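Translation initiation factor eIF2b-like protein (Chaetomium thermophilum, PDB 4ZEM) is the beta subunit of the eIF2B complex, which probably promotes guanine nucleotide exchange on eIF2 during translation initiation. Local coordinates at residues 279-284 against 358-363; 271-276 against 347-352; 308-313 against 370-375; 286-291 against 354-359. All coordinates share one frame; numbering follows the deposited sequence.

How the interactions relate
The four first segments all precede the four second ones (347-352, 354-359, 358-363, 370-375), so the C-terminal part of the chain packs back over the middle. Interactions 1 and 2, centres about 8 Å apart, share the antiparallel sheet of strands 274-275, 281-284 and 349-352. Interaction 1 links it to strand 359-362 of the larger mixed sheet. Interaction 4, its centre about 9 Å from that of interaction 1, sets helix 287-296 against the turn leading into that strand; the second segments of the two overlap at Asp358 and Val359. Interaction 3 brings in helix 372-379; its centre lies about 17 Å from that of interaction 4. Together they join the two sheets to helices 287-296 and 372-379.

Interaction 1: residues 279-284 against 358-363; sequences GGLLVD and DVYLTN
Tyr360 reaches edgewise from strand 359-362 to Gly279 and Leu281. Its hydroxyl OH donates a hydrogen bond to Gly279 O at 2.6 Å, lying in the plane of that carbonyl and on one of its lone pairs, with a C=O...donor angle of 115°. The carbonyl oxygen in turn sits near the plane of the ring, off its CZ-CE2 side. Farther along the same edge comes a methyl of Leu281: CD2 lies 3.9 Å from Tyr360 CE2, the two side chains meeting at a slant. The ring is directed across by a chi1 of -55°, which sets CG opposite the carbonyl carbon. Gly279 has a positive phi of 95°, and a CB on it would run into the tyrosine hydroxyl. A phenylalanine in place of Tyr360 would probably leave the buried Gly279 carbonyl without its hydroxyl mate. The contact joins two sheets: strand 281-284 is the middle strand of a small antiparallel sheet, and strand 359-362 belongs to the mixed sheet of the Rossmann-like domain. Leu281 also rests on Ala303 of strand 301-304, the parallel neighbour of 359-362, and Leu372 of helix 372-379 packs against the tyrosine ring.

Interaction 2: residues 271-276 against 347-352; sequences GAKAVY and TTTDYI
The rings of Tyr276 and Tyr351 meet through one carbon each: Tyr276 CD1 lies at the edge of the Tyr351 ring, near its plane, 4.3 Å from Tyr351 CE1. Seen from the Tyr276 ring the approach is oblique, and the pair is a loose apolar touch. Val319 of helix 317-321 touches both tyrosine side chains. At the other end of the contact, the aliphatic part of Lys273 slants across Thr349, whose methyl CG2 is 3.8 Å from Lys273 CE and equally far from CD. The lysine runs extended through chi3 and bends at chi4 (47°), which turns NZ aside. These two pairs span strand 281-284, which lies between strands 274-275 and 349-352 in a three-stranded antiparallel sheet. Lys273 and Ala274 both face Leu282 on that middle strand, a classic beta bulge. The two outer segments meet through methyl, methylene and ring carbons, while the ammonium of Lys273 and the hydroxyl of Tyr351 are engaged elsewhere, in a salt bridge with Asp284 and a hydrogen bond with Asn278 respectively. The contact therefore rests on van der Waals packing of carbon atoms, with no hydrogen bond between the two segments.

Interaction 3: residues 308-313 against 370-375; sequences YKFCPE and HHLGGI
Phe310 and Ile375 bring the two backbones nearest, CA to CA at 8.9 Å, where the chain leaves the 3-10 segment that ends at Lys309 in an extended form and runs past the first turn of helix 372-379. The CE2 corner of the phenylalanine ring is held by two branches from successive turns of the helix: Leu372 CD2 lies 3.5 Å from Phe310 CE2, and Ile375 CG2 lies 3.9 Å from the same carbon. Both methyls come in obliquely to the ring, while the leucine side chain as a whole runs roughly at right angles to that of the phenylalanine. In Ile375 the touching branch is CG2, placed opposite the backbone N by a chi1 of -63° for CG1. Replacing Phe310 by an alanine would take the ring away and is likely to open a gap facing Leu372 and Ile375. Tyr376, next on the helix, meets the Phe310 ring with planes at about 45°, and Phe310 O is hydrogen-bonded to Tyr380 OH. The loop is also bound to strand 274-275 through backbone bonds of Lys309 and Cys311 with Val275, and Thr362, on strand 359-362, touches the ring too.

Interaction 4: residues 286-291 against 354-359; sequences GACIAA and PDLVDV
Leu356 has the most surface buried here, set against Ala291 and Cys288, which lie one turn apart on helix 287-296. The approach is close: Ala291 CA and Leu356 CA are 6.0 Å apart, and the methyl CB of Ala291 stands 4.2 Å from Leu356 CB. Beyond this, the leucine reaches over at a slant, its extended chi2 (-178°) carrying CD1 to 4.0 Å from Cys288 SG. The same methyl comes within 4.2 Å of the backbone oxygen Cys288 O. A chi1 of -173° in Cys288, with SG opposite the backbone N, turns the sulfur toward that leucine methyl. Helix 287-296 belongs to the beta-alpha-beta crossover between the parallel strands 267-271 and 301-304 of the Rossmann-like sheet, with strands 274-275 and 281-284 of the small antiparallel sheet inserted ahead of the helix. Gly286 is the N-cap residue, and Gly286 N is hydrogen-bonded to Asp350 OD2. Opposite the helix, Leu356 ends the 3-10 turn 354-356, closed by a backbone bond from Val357 N to Pro354 O at 3.1 Å. Ile352 of strand 349-352 touches Cys288, Ala291 and Val357. Ala291 also packs on Phe270 of strand 267-271.

Interaction 1: residues 279-284 against 358-363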
loop_
_atom_site.group_PDB
_atom_site.type_symbol
_atom_site.label_atom_id
_atom_site.label_comp_id
_atom_site.label_asym_id
_atom_site.label_seq_id
_atom_site.Cartn_x
_atom_site.Cartn_y
_atom_site.Cartn_z
ATOM N N GLY A 279 0.750 -15.435 0.205
ATOM C CA GLY A 279 0.144 -15.146 -1.082
ATOM C C GLY A 279 -1.356 -14.921 -1.000
ATOM O O GLY A 279 -2.016 -14.708 -2.013
ATOM N N GLY A 280 -1.896 -14.949 0.215
ATOM C CA GLY A 280 -3.299 -14.653 0.425
ATOM C C GLY A 280 -3.561 -13.170 0.233
ATOM O O GLY A 280 -2.639 -12.353 0.281
ATOM N N LEU A 281 -4.819 -12.809 0.014
ATOM C CA LEU A 281 -5.156 -11.412 -0.228
ATOM C C LEU A 281 -6.247 -10.925 0.704
ATOM O O LEU A 281 -7.076 -11.705 1.173
ATOM C CB LEU A 281 -5.628 -11.214 -1.661
ATOM C CG LEU A 281 -4.706 -11.560 -2.822
ATOM C CD1 LEU A 281 -5.497 -11.405 -4.106
ATOM C CD2 LEU A 281 -3.466 -10.672 -2.833
ATOM N N LEU A 282 -6.250 -9.622 0.950
ATOM C CA LEU A 282 -7.358 -8.983 1.634
ATOM C C LEU A 282 -8.101 -8.223 0.554
ATOM O O LEU A 282 -7.499 -7.453 -0.199
ATOM C CB LEU A 282 -6.884 -8.057 2.751
ATOM C CG LEU A 282 -7.937 -7.690 3.797
ATOM C CD1 LEU A 282 -8.402 -8.934 4.546
ATOM C CD2 LEU A 282 -7.401 -6.647 4.765
ATOM N N VAL A 283 -9.396 -8.485 0.434
ATOM C CA VAL A 283 -10.176 -7.951 -0.676
ATOM C C VAL A 283 -11.568 -7.541 -0.243
ATOM O O VAL A 283 -11.965 -7.789 0.889
ATOM C CB VAL A 283 -10.295 -8.978 -1.823
ATOM C CG1 VAL A 283 -8.948 -9.196 -2.508
ATOM C CG2 VAL A 283 -10.867 -10.291 -1.288
ATOM N N ASP A 284 -12.302 -6.911 -1.157
ATOM C CA ASP A 284 -13.694 -6.551 -0.920
ATOM C C ASP A 284 -14.518 -7.810 -0.651
ATOM O O ASP A 284 -14.175 -8.889 -1.125
ATOM C CB ASP A 284 -14.266 -5.785 -2.119
ATOM C CG ASP A 284 -13.889 -4.317 -2.110
ATOM O OD1 ASP A 284 -13.755 -3.739 -1.011
ATOM O OD2 ASP A 284 -13.732 -3.736 -3.206
ATOM N N ASP A 358 -3.833 -16.135 -9.473
ATOM C CA ASP A 358 -2.874 -16.503 -10.513
ATOM C C ASP A 358 -1.727 -15.512 -10.651
ATOM O O ASP A 358 -0.565 -15.903 -10.694
ATOM C CB ASP A 358 -3.587 -16.651 -11.857
ATOM C CG ASP A 358 -4.557 -17.808 -11.867
ATOM O OD1 ASP A 358 -4.089 -18.967 -11.875
ATOM O OD2 ASP A 358 -5.784 -17.563 -11.851
ATOM N N VAL A 359 -2.052 -14.228 -10.723
ATOM C CA VAL A 359 -1.036 -13.205 -10.906
ATOM C C VAL A 359 -1.150 -12.106 -9.852
ATOM O O VAL A 359 -2.250 -11.659 -9.531
ATOM C CB VAL A 359 -1.134 -12.553 -12.302
ATOM C CG1 VAL A 359 -0.093 -11.453 -12.455
ATOM C CG2 VAL A 359 -0.978 -13.590 -13.392
ATOM N N TYR A 360 -0.007 -11.695 -9.306
ATOM C CA TYR A 360 0.059 -10.517 -8.455
ATOM C C TYR A 360 0.677 -9.435 -9.311
ATOM O O TYR A 360 1.863 -9.487 -9.633
ATOM C CB TYR A 360 0.904 -10.758 -7.202
ATOM C CG TYR A 360 0.452 -11.951 -6.407
ATOM C CD1 TYR A 360 0.901 -13.230 -6.727
ATOM C CD2 TYR A 360 -0.442 -11.810 -5.356
ATOM C CE1 TYR A 360 0.482 -14.328 -6.018
ATOM C CE2 TYR A 360 -0.870 -12.907 -4.639
ATOM C CZ TYR A 360 -0.402 -14.162 -4.971
ATOM O OH TYR A 360 -0.821 -15.260 -4.259
ATOM N N LEU A 361 -0.126 -8.462 -9.703
ATOM C CA LEU A 361 0.378 -7.433 -10.590
ATOM C C LEU A 361 0.787 -6.219 -9.768
ATOM O O LEU A 361 -0.051 -5.531 -9.182
ATOM C CB LEU A 361 -0.666 -7.081 -11.656
ATOM C CG LEU A 361 -0.246 -6.058 -12.712
ATOM C CD1 LEU A 361 1.104 -6.404 -13.261
ATOM C CD2 LEU A 361 -1.253 -6.041 -13.835
ATOM N N THR A 362 2.088 -5.958 -9.752
ATOM C CA THR A 362 2.666 -4.941 -8.880
ATOM C C THR A 362 3.343 -3.832 -9.677
ATOM O O THR A 362 3.478 -3.926 -10.895
ATOM C CB THR A 362 3.709 -5.563 -7.917
ATOM O OG1 THR A 362 4.914 -5.855 -8.642
ATOM C CG2 THR A 362 3.179 -6.846 -7.307
ATOM N N ASN A 363 3.786 -2.793 -8.982
ATOM C CA ASN A 363 4.538 -1.712 -9.614
ATOM C C ASN A 363 5.822 -2.220 -10.268
ATOM O O ASN A 363 6.375 -1.575 -11.158
ATOM C CB ASN A 363 4.870 -0.621 -8.599
ATOM C CG ASN A 363 5.226 -1.181 -7.241
ATOM O OD1 ASN A 363 4.427 -1.880 -6.613
ATOM N ND2 ASN A 363 6.452 -0.928 -6.804
#

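Interaction 2: residues 271-276 against 347-352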
loop_
_atom_site.group_PDB
_atom_site.type_symbol
_atom_site.label_atom_id
_atom_site.label_comp_id
_atom_site.label_asym_id
_atom_site.label_seq_id
_atom_site.Cartn_x
_atom_site.Cartn_y
_atom_site.Cartn_z
ATOM N N GLY A 271 -8.758 -5.457 -7.035
ATOM C CA GLY A 271 -7.841 -4.625 -6.290
ATOM C C GLY A 271 -7.634 -5.337 -4.963
ATOM O O GLY A 271 -8.592 -5.808 -4.346
ATOM N N ALA A 272 -6.395 -5.420 -4.509
ATOM C CA ALA A 272 -6.134 -6.020 -3.214
ATOM C C ALA A 272 -5.937 -4.906 -2.200
ATOM O O ALA A 272 -5.203 -3.952 -2.464
ATOM C CB ALA A 272 -4.915 -6.922 -3.262
ATOM N N LYS A 273 -6.608 -5.017 -1.057
ATOM C CA LYS A 273 -6.376 -4.102 0.055
ATOM C C LYS A 273 -5.042 -4.422 0.730
ATOM O O LYS A 273 -4.394 -3.539 1.286
ATOM C CB LYS A 273 -7.504 -4.165 1.084
ATOM C CG LYS A 273 -8.851 -3.653 0.617
ATOM C CD LYS A 273 -9.960 -4.216 1.503
ATOM C CE LYS A 273 -11.297 -3.545 1.236
ATOM N NZ LYS A 273 -11.578 -3.449 -0.217
ATOM N N ALA A 274 -4.664 -5.697 0.707
ATOM C CA ALA A 274 -3.390 -6.139 1.264
ATOM C C ALA A 274 -2.947 -7.474 0.675
ATOM O O ALA A 274 -3.769 -8.267 0.208
ATOM C CB ALA A 274 -3.486 -6.250 2.782
ATOM N N VAL A 275 -1.645 -7.733 0.736
ATOM C CA VAL A 275 -1.107 -9.025 0.330
ATOM C C VAL A 275 -0.390 -9.631 1.531
ATOM O O VAL A 275 0.187 -8.910 2.340
ATOM C CB VAL A 275 -0.135 -8.900 -0.861
ATOM C CG1 VAL A 275 0.475 -10.263 -1.225
ATOM C CG2 VAL A 275 -0.847 -8.313 -2.054
ATOM N N TYR A 276 -0.424 -10.952 1.648
ATOM C CA TYR A 276 0.242 -11.622 2.748
ATOM C C TYR A 276 1.378 -12.511 2.262
ATOM O O TYR A 276 1.472 -12.834 1.076
ATOM C CB TYR A 276 -0.771 -12.427 3.555
ATOM C CG TYR A 276 -1.838 -11.556 4.167
ATOM C CD1 TYR A 276 -3.093 -11.438 3.577
ATOM C CD2 TYR A 276 -1.580 -10.821 5.323
ATOM C CE1 TYR A 276 -4.069 -10.628 4.135
ATOM C CE2 TYR A 276 -2.547 -10.012 5.889
ATOM C CZ TYR A 276 -3.790 -9.917 5.292
ATOM O OH TYR A 276 -4.755 -9.109 5.851
ATOM N N THR A 347 -17.258 -1.538 5.601
ATOM C CA THR A 347 -15.978 -2.111 5.999
ATOM C C THR A 347 -16.223 -3.620 6.146
ATOM O O THR A 347 -16.252 -4.187 7.240
ATOM C CB THR A 347 -15.417 -1.450 7.305
ATOM O OG1 THR A 347 -14.862 -0.176 6.973
ATOM C CG2 THR A 347 -14.241 -2.245 7.902
ATOM N N THR A 348 -16.463 -4.261 5.008
ATOM C CA THR A 348 -16.547 -5.712 4.950
ATOM C C THR A 348 -15.505 -6.196 3.960
ATOM O O THR A 348 -15.467 -5.758 2.809
ATOM C CB THR A 348 -17.938 -6.227 4.516
ATOM O OG1 THR A 348 -18.967 -5.445 5.129
ATOM C CG2 THR A 348 -18.108 -7.690 4.918
ATOM N N THR A 349 -14.668 -7.113 4.426
ATOM C CA THR A 349 -13.587 -7.658 3.631
ATOM C C THR A 349 -13.642 -9.178 3.599
ATOM O O THR A 349 -14.172 -9.820 4.505
ATOM C CB THR A 349 -12.219 -7.223 4.174
ATOM O OG1 THR A 349 -12.033 -7.775 5.483
ATOM C CG2 THR A 349 -12.132 -5.706 4.252
ATOM N N ASP A 350 -13.069 -9.741 2.548
ATOM C CA ASP A 350 -12.940 -11.177 2.422
ATOM C C ASP A 350 -11.483 -11.519 2.230
ATOM O O ASP A 350 -10.654 -10.655 1.953
ATOM C CB ASP A 350 -13.757 -11.716 1.247
ATOM C CG ASP A 350 -15.210 -11.921 1.590
ATOM O OD1 ASP A 350 -15.620 -11.617 2.735
ATOM O OD2 ASP A 350 -15.943 -12.399 0.704
ATOM N N TYR A 351 -11.174 -12.789 2.422
ATOM C CA TYR A 351 -9.823 -13.275 2.261
ATOM C C TYR A 351 -9.787 -14.240 1.084
ATOM O O TYR A 351 -10.657 -15.099 0.946
ATOM C CB TYR A 351 -9.339 -13.938 3.550
ATOM C CG TYR A 351 -8.084 -14.758 3.399
ATOM C CD1 TYR A 351 -6.833 -14.157 3.452
ATOM C CD2 TYR A 351 -8.146 -16.138 3.239
ATOM C CE1 TYR A 351 -5.675 -14.902 3.324
ATOM C CE2 TYR A 351 -6.995 -16.893 3.115
ATOM C CZ TYR A 351 -5.761 -16.269 3.159
ATOM O OH TYR A 351 -4.606 -17.006 3.035
ATOM N N ILE A 352 -8.801 -14.079 0.214
ATOM C CA ILE A 352 -8.634 -15.014 -0.883
ATOM C C ILE A 352 -7.352 -15.794 -0.652
ATOM O O ILE A 352 -6.278 -15.201 -0.555
ATOM C CB ILE A 352 -8.579 -14.289 -2.237
ATOM C CG1 ILE A 352 -9.905 -13.579 -2.508
ATOM C CG2 ILE A 352 -8.239 -15.265 -3.356
ATOM C CD1 ILE A 352 -9.984 -12.946 -3.869
#

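Interaction 3: residues 308-313 against 370-375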
loop_
_atom_site.group_PDB
_atom_site.type_symbol
_atom_site.label_atom_id
_atom_site.label_comp_id
_atom_site.label_asym_id
_atom_site.label_seq_id
_atom_site.Cartn_x
_atom_site.Cartn_y
_atom_site.Cartn_z
ATOM N N TYR A 308 3.851 -1.572 -1.442
ATOM C CA TYR A 308 3.587 -0.972 -0.138
ATOM C C TYR A 308 2.382 -1.624 0.556
ATOM O O TYR A 308 2.211 -1.491 1.765
ATOM C CB TYR A 308 3.392 0.550 -0.250
ATOM C CG TYR A 308 2.096 1.015 -0.866
ATOM C CD1 TYR A 308 1.034 1.413 -0.065
ATOM C CD2 TYR A 308 1.937 1.083 -2.249
ATOM C CE1 TYR A 308 -0.154 1.854 -0.617
ATOM C CE2 TYR A 308 0.746 1.523 -2.814
ATOM C CZ TYR A 308 -0.294 1.906 -1.993
ATOM O OH TYR A 308 -1.481 2.339 -2.540
ATOM N N LYS A 309 1.538 -2.310 -0.205
ATOM C CA LYS A 309 0.426 -3.033 0.399
ATOM C C LYS A 309 0.793 -4.477 0.790
ATOM O O LYS A 309 -0.039 -5.217 1.315
ATOM C CB LYS A 309 -0.782 -2.992 -0.541
ATOM C CG LYS A 309 -1.167 -1.555 -0.850
ATOM C CD LYS A 309 -2.653 -1.271 -0.825
ATOM C CE LYS A 309 -3.293 -1.422 -2.181
ATOM N NZ LYS A 309 -4.701 -0.937 -2.138
ATOM N N PHE A 310 2.044 -4.865 0.554
ATOM C CA PHE A 310 2.535 -6.180 0.982
ATOM C C PHE A 310 2.747 -6.247 2.497
ATOM O O PHE A 310 3.682 -5.633 3.018
ATOM C CB PHE A 310 3.855 -6.522 0.289
ATOM C CG PHE A 310 3.699 -7.071 -1.101
ATOM C CD1 PHE A 310 2.774 -6.534 -1.983
ATOM C CD2 PHE A 310 4.484 -8.131 -1.528
ATOM C CE1 PHE A 310 2.637 -7.043 -3.269
ATOM C CE2 PHE A 310 4.350 -8.643 -2.807
ATOM C CZ PHE A 310 3.422 -8.099 -3.678
ATOM N N CYS A 311 1.907 -7.003 3.203
ATOM C CA CYS A 311 2.077 -7.157 4.646
ATOM C C CYS A 311 3.021 -8.323 4.918
ATOM O O CYS A 311 2.800 -9.425 4.421
ATOM C CB CYS A 311 0.733 -7.406 5.334
ATOM S SG CYS A 311 -0.447 -6.047 5.236
ATOM N N PRO A 312 4.039 -8.102 5.764
ATOM C CA PRO A 312 5.112 -9.072 6.026
ATOM C C PRO A 312 4.744 -10.121 7.066
ATOM O O PRO A 312 5.603 -10.609 7.800
ATOM C CB PRO A 312 6.264 -8.195 6.541
ATOM C CG PRO A 312 5.702 -6.790 6.690
ATOM C CD PRO A 312 4.215 -6.880 6.560
ATOM N N GLU A 313 3.453 -10.393 7.174
ATOM C CA GLU A 313 2.923 -11.396 8.087
ATOM C C GLU A 313 2.152 -12.488 7.344
ATOM O O GLU A 313 1.855 -12.359 6.153
ATOM C CB GLU A 313 2.039 -10.741 9.136
ATOM C CG GLU A 313 0.790 -10.112 8.565
ATOM C CD GLU A 313 0.077 -9.252 9.579
ATOM O OE1 GLU A 313 0.741 -8.378 10.178
ATOM O OE2 GLU A 313 -1.139 -9.455 9.785
ATOM N N HIS A 370 5.591 -17.595 -6.052
ATOM C CA HIS A 370 7.000 -17.925 -5.825
ATOM C C HIS A 370 7.904 -16.691 -5.835
ATOM O O HIS A 370 8.966 -16.690 -5.217
ATOM C CB HIS A 370 7.466 -18.955 -6.852
ATOM C CG HIS A 370 6.425 -19.980 -7.178
ATOM N ND1 HIS A 370 6.101 -21.009 -6.319
ATOM C CD2 HIS A 370 5.615 -20.123 -8.256
ATOM C CE1 HIS A 370 5.148 -21.749 -6.858
ATOM N NE2 HIS A 370 4.836 -21.231 -8.034
ATOM N N HIS A 371 7.503 -15.657 -6.565
ATOM C CA HIS A 371 8.267 -14.414 -6.604
ATOM C C HIS A 371 8.138 -13.560 -5.319
ATOM O O HIS A 371 8.964 -12.676 -5.077
ATOM C CB HIS A 371 7.843 -13.587 -7.819
ATOM C CG HIS A 371 8.243 -14.190 -9.129
ATOM N ND1 HIS A 371 7.322 -14.645 -10.050
ATOM C CD2 HIS A 371 9.462 -14.413 -9.675
ATOM C CE1 HIS A 371 7.957 -15.130 -11.102
ATOM N NE2 HIS A 371 9.256 -15.000 -10.903
ATOM N N LEU A 372 7.098 -13.808 -4.519
ATOM C CA LEU A 372 6.783 -12.955 -3.363
ATOM C C LEU A 372 7.867 -12.932 -2.276
ATOM O O LEU A 372 8.125 -11.892 -1.666
ATOM C CB LEU A 372 5.448 -13.378 -2.739
ATOM C CG LEU A 372 4.203 -13.280 -3.634
ATOM C CD1 LEU A 372 2.953 -13.753 -2.893
ATOM C CD2 LEU A 372 4.007 -11.872 -4.193
ATOM N N GLY A 373 8.480 -14.080 -2.016
ATOM C CA GLY A 373 9.505 -14.162 -0.996
ATOM C C GLY A 373 10.647 -13.197 -1.265
ATOM O O GLY A 373 11.116 -12.505 -0.355
ATOM N N GLY A 374 11.078 -13.131 -2.523
ATOM C CA GLY A 374 12.145 -12.223 -2.908
ATOM C C GLY A 374 11.771 -10.769 -2.682
ATOM O O GLY A 374 12.567 -9.986 -2.165
ATOM N N ILE A 375 10.542 -10.421 -3.043
ATOM C CA ILE A 375 10.042 -9.063 -2.890
ATOM C C ILE A 375 9.964 -8.670 -1.415
ATOM O O ILE A 375 10.358 -7.562 -1.043
ATOM C CB ILE A 375 8.658 -8.904 -3.564
ATOM C CG1 ILE A 375 8.789 -9.153 -5.071
ATOM C CG2 ILE A 375 8.062 -7.529 -3.280
ATOM C CD1 ILE A 375 7.473 -9.188 -5.827
#

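Interaction 4: residues 286-291 against 354-359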
loop_
_atom_site.group_PDB
_atom_site.type_symbol
_atom_site.label_atom_id
_atom_site.label_comp_id
_atom_site.label_asym_id
_atom_site.label_seq_id
_atom_site.Cartn_x
_atom_site.Cartn_y
_atom_site.Cartn_z
ATOM N N GLY A 286 -17.158 -10.653 -1.013
ATOM C CA GLY A 286 -17.745 -11.299 -2.170
ATOM C C GLY A 286 -16.751 -11.586 -3.278
ATOM O O GLY A 286 -17.062 -12.311 -4.224
ATOM N N ALA A 287 -15.550 -11.028 -3.162
ATOM C CA ALA A 287 -14.510 -11.246 -4.162
ATOM C C ALA A 287 -14.046 -12.700 -4.198
ATOM O O ALA A 287 -13.745 -13.237 -5.262
ATOM C CB ALA A 287 -13.326 -10.323 -3.902
ATOM N N CYS A 288 -13.994 -13.333 -3.031
ATOM C CA CYS A 288 -13.559 -14.721 -2.936
ATOM C C CYS A 288 -14.467 -15.661 -3.733
ATOM O O CYS A 288 -13.999 -16.614 -4.356
ATOM C CB CYS A 288 -13.496 -15.156 -1.473
ATOM S SG CYS A 288 -12.781 -16.792 -1.234
ATOM N N ILE A 289 -15.764 -15.381 -3.712
ATOM C CA ILE A 289 -16.722 -16.162 -4.478
ATOM C C ILE A 289 -16.446 -16.019 -5.976
ATOM O O ILE A 289 -16.495 -16.994 -6.724
ATOM C CB ILE A 289 -18.171 -15.738 -4.162
ATOM C CG1 ILE A 289 -18.415 -15.797 -2.654
ATOM C CG2 ILE A 289 -19.166 -16.631 -4.889
ATOM C CD1 ILE A 289 -19.820 -15.418 -2.236
ATOM N N ALA A 290 -16.167 -14.796 -6.407
ATOM C CA ALA A 290 -15.852 -14.536 -7.807
ATOM C C ALA A 290 -14.540 -15.214 -8.186
ATOM O O ALA A 290 -14.388 -15.733 -9.299
ATOM C CB ALA A 290 -15.780 -13.040 -8.067
ATOM N N ALA A 291 -13.590 -15.202 -7.263
ATOM C CA ALA A 291 -12.298 -15.809 -7.514
ATOM C C ALA A 291 -12.437 -17.300 -7.744
ATOM O O ALA A 291 -11.795 -17.861 -8.621
ATOM C CB ALA A 291 -11.355 -15.541 -6.356
ATOM N N PRO A 354 -4.118 -18.257 -1.550
ATOM C CA PRO A 354 -3.211 -18.173 -2.706
ATOM C C PRO A 354 -3.555 -19.110 -3.876
ATOM O O PRO A 354 -3.225 -18.789 -5.021
ATOM C CB PRO A 354 -1.850 -18.543 -2.099
ATOM C CG PRO A 354 -2.189 -19.333 -0.861
ATOM C CD PRO A 354 -3.407 -18.662 -0.322
ATOM N N ASP A 355 -4.201 -20.239 -3.602
ATOM C CA ASP A 355 -4.586 -21.173 -4.660
ATOM C C ASP A 355 -5.524 -20.542 -5.691
ATOM O O ASP A 355 -5.485 -20.896 -6.867
ATOM C CB ASP A 355 -5.222 -22.428 -4.059
ATOM C CG ASP A 355 -4.200 -23.511 -3.773
ATOM O OD1 ASP A 355 -2.988 -23.212 -3.846
ATOM O OD2 ASP A 355 -4.599 -24.661 -3.486
ATOM N N LEU A 356 -6.380 -19.632 -5.231
ATOM C CA LEU A 356 -7.331 -18.918 -6.090
ATOM C C LEU A 356 -6.716 -17.764 -6.887
ATOM O O LEU A 356 -7.378 -17.195 -7.755
ATOM C CB LEU A 356 -8.503 -18.385 -5.265
ATOM C CG LEU A 356 -9.380 -19.482 -4.650
ATOM C CD1 LEU A 356 -10.558 -18.905 -3.868
ATOM C CD2 LEU A 356 -9.858 -20.447 -5.730
ATOM N N VAL A 357 -5.483 -17.385 -6.567
ATOM C CA VAL A 357 -4.837 -16.258 -7.252
ATOM C C VAL A 357 -3.775 -16.689 -8.266
ATOM O O VAL A 357 -2.903 -17.485 -7.951
ATOM C CB VAL A 357 -4.173 -15.296 -6.245
ATOM C CG1 VAL A 357 -3.569 -14.099 -6.973
ATOM C CG2 VAL A 357 -5.176 -14.848 -5.204
ATOM N N ASP A 358 -3.833 -16.135 -9.473
ATOM C CA ASP A 358 -2.874 -16.503 -10.513
ATOM C C ASP A 358 -1.727 -15.512 -10.651
ATOM O O ASP A 358 -0.565 -15.903 -10.694
ATOM C CB ASP A 358 -3.587 -16.651 -11.857
ATOM C CG ASP A 358 -4.557 -17.808 -11.867
ATOM O OD1 ASP A 358 -4.089 -18.967 -11.875
ATOM O OD2 ASP A 358 -5.784 -17.563 -11.851
ATOM N N VAL A 359 -2.052 -14.228 -10.723
ATOM C CA VAL A 359 -1.036 -13.205 -10.906
ATOM C C VAL A 359 -1.150 -12.106 -9.852
ATOM O O VAL A 359 -2.250 -11.659 -9.531
ATOM C CB VAL A 359 -1.134 -12.553 -12.302
ATOM C CG1 VAL A 359 -0.093 -11.453 -12.455
ATOM C CG2 VAL A 359 -0.978 -13.590 -13.392
#